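Local coordinates for uncharacterized protein (Enterococcus faecalis, PDB 4OBI) that is of unknown function but binds a zinc ion, and belongs to the NusG domain II (DUF1312) family, at residues A14-D19 with Y35-E40. Numbering follows the deposited sequence.
Sequences AVLKVD and YTYKYE
The phenolic oxygen of Y39 packs against a methyl group of V18, with V18 CG1 3.4 Å from Y39 OH; D19 OD2 approaches the same OH only to 4.2 Å, too far for a hydrogen bond. The D19 carboxylate stands nearly perpendicular to the phenol ring, their planes 84° apart.

Both methyls of V18 press on the same face of the Y39 ring. CG2 sits over its centre in a CH-pi contact, 4.2 Å from the centroid and 12° off the normal, whereas CG1 is shifted toward the phenolic end, with V18 CG1 3.5 Å from Y39 CZ. Placing CG1 anti to the backbone N of V18 (chi1 -174°) lets the two branches spread along the long axis of the ring.

The two strands belong to different antiparallel sheets of the NusG domain II fold and meet through side chains that point from one sheet toward the other. They run in the same direction and converge: the CA atoms of V18 and Y39 are 8.8 Å apart, against 10.5 Å for those of L16 and Y37. In the wider part, L16 CD2 approaches Y37 CE1 at 3.8 Å, obliquely to the ring. L16 also packs against I23 of strand 21-28 and L89 and I91 of strand 89-95, so its isobutyl group lies in the buried layer between the sheets, while Y37 touches K24 of strand 21-28. On the outer side of strand 34-40, K38 and E40 form a long salt bridge. The Y39 side chain, which also touches N47, is about 9 Å from the zinc ion bound by C63, D68 and C84.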
# COMPACT_ATOMS: atom_id res chain seq x y z
N ALA A 14 -5.10 -4.76 -4.55
CA ALA A 14 -4.13 -3.68 -4.36
C ALA A 14 -2.76 -4.14 -4.83
O ALA A 14 -2.32 -5.23 -4.48
CB ALA A 14 -4.06 -3.26 -2.90
N VAL A 15 -2.10 -3.30 -5.61
CA VAL A 15 -0.80 -3.61 -6.19
C VAL A 15 0.26 -2.72 -5.54
O VAL A 15 0.21 -1.49 -5.62
CB VAL A 15 -0.82 -3.35 -7.71
CG1 VAL A 15 0.54 -3.65 -8.34
CG2 VAL A 15 -1.94 -4.16 -8.36
N LEU A 16 1.24 -3.36 -4.90
CA LEU A 16 2.34 -2.68 -4.24
C LEU A 16 3.58 -2.76 -5.11
O LEU A 16 4.04 -3.85 -5.44
CB LEU A 16 2.62 -3.34 -2.88
CG LEU A 16 3.86 -2.88 -2.11
CD1 LEU A 16 3.77 -1.40 -1.78
CD2 LEU A 16 4.04 -3.71 -0.85
N LYS A 17 4.10 -1.59 -5.48
CA LYS A 17 5.25 -1.49 -6.36
C LYS A 17 6.30 -0.66 -5.65
O LYS A 17 5.98 0.39 -5.08
CB LYS A 17 4.84 -0.80 -7.66
CG LYS A 17 5.98 -0.59 -8.64
CD LYS A 17 5.47 -0.15 -10.01
CE LYS A 17 4.94 1.27 -9.99
NZ LYS A 17 4.46 1.69 -11.34
N VAL A 18 7.54 -1.15 -5.65
CA VAL A 18 8.67 -0.41 -5.09
C VAL A 18 9.83 -0.48 -6.07
O VAL A 18 10.15 -1.56 -6.58
CB VAL A 18 9.14 -0.98 -3.74
CG1 VAL A 18 10.23 -0.09 -3.13
CG2 VAL A 18 7.98 -1.14 -2.78
N ASP A 19 10.47 0.66 -6.32
CA ASP A 19 11.58 0.74 -7.26
C ASP A 19 11.22 0.05 -8.57
O ASP A 19 12.03 -0.69 -9.14
CB ASP A 19 12.84 0.12 -6.66
CG ASP A 19 13.34 0.87 -5.43
OD1 ASP A 19 13.17 2.10 -5.37
OD2 ASP A 19 13.91 0.22 -4.52
N TYR A 35 -4.33 -7.55 8.47
CA TYR A 35 -2.92 -7.89 8.72
C TYR A 35 -2.02 -6.77 8.25
O TYR A 35 -2.45 -5.87 7.53
CB TYR A 35 -2.55 -9.18 7.99
CG TYR A 35 -2.82 -9.15 6.50
CD1 TYR A 35 -4.07 -9.49 6.00
CD2 TYR A 35 -1.83 -8.78 5.59
CE1 TYR A 35 -4.33 -9.46 4.64
CE2 TYR A 35 -2.08 -8.75 4.23
CZ TYR A 35 -3.33 -9.10 3.76
OH TYR A 35 -3.59 -9.07 2.41
N THR A 36 -0.75 -6.85 8.66
CA THR A 36 0.26 -5.89 8.22
C THR A 36 1.31 -6.60 7.38
O THR A 36 1.58 -7.80 7.57
CB THR A 36 0.95 -5.16 9.40
OG1 THR A 36 1.52 -6.10 10.31
CG2 THR A 36 -0.07 -4.30 10.14
N TYR A 37 1.89 -5.85 6.46
CA TYR A 37 3.01 -6.30 5.64
C TYR A 37 4.06 -5.20 5.62
O TYR A 37 3.79 -4.07 5.21
CB TYR A 37 2.53 -6.59 4.21
CG TYR A 37 3.67 -6.89 3.25
CD1 TYR A 37 4.34 -5.87 2.58
CD2 TYR A 37 4.07 -8.20 3.02
CE1 TYR A 37 5.38 -6.15 1.71
CE2 TYR A 37 5.11 -8.49 2.15
CZ TYR A 37 5.76 -7.46 1.50
OH TYR A 37 6.79 -7.77 0.64
N LYS A 38 5.27 -5.53 6.07
CA LYS A 38 6.34 -4.54 6.15
C LYS A 38 7.25 -4.59 4.93
O LYS A 38 7.88 -5.62 4.65
CB LYS A 38 7.17 -4.77 7.41
CG LYS A 38 8.27 -3.74 7.60
CD LYS A 38 8.90 -3.83 8.98
CE LYS A 38 9.70 -5.11 9.16
NZ LYS A 38 9.99 -5.39 10.58
N TYR A 39 7.32 -3.48 4.21
CA TYR A 39 8.40 -3.26 3.26
C TYR A 39 9.54 -2.58 4.01
O TYR A 39 9.35 -1.50 4.57
CB TYR A 39 7.98 -2.36 2.09
CG TYR A 39 9.18 -1.82 1.35
CD1 TYR A 39 9.95 -2.65 0.54
CD2 TYR A 39 9.58 -0.50 1.50
CE1 TYR A 39 11.07 -2.18 -0.12
CE2 TYR A 39 10.70 -0.01 0.84
CZ TYR A 39 11.45 -0.86 0.04
OH TYR A 39 12.56 -0.39 -0.62
N GLU A 40 10.71 -3.20 4.03
CA GLU A 40 11.88 -2.57 4.62
C GLU A 40 13.12 -2.82 3.75
O GLU A 40 13.51 -3.96 3.53
CB GLU A 40 12.12 -3.06 6.06
CG GLU A 40 13.22 -2.29 6.78
CD GLU A 40 13.36 -2.66 8.25
OE1 GLU A 40 12.48 -3.33 8.81
OE2 GLU A 40 14.38 -2.26 8.86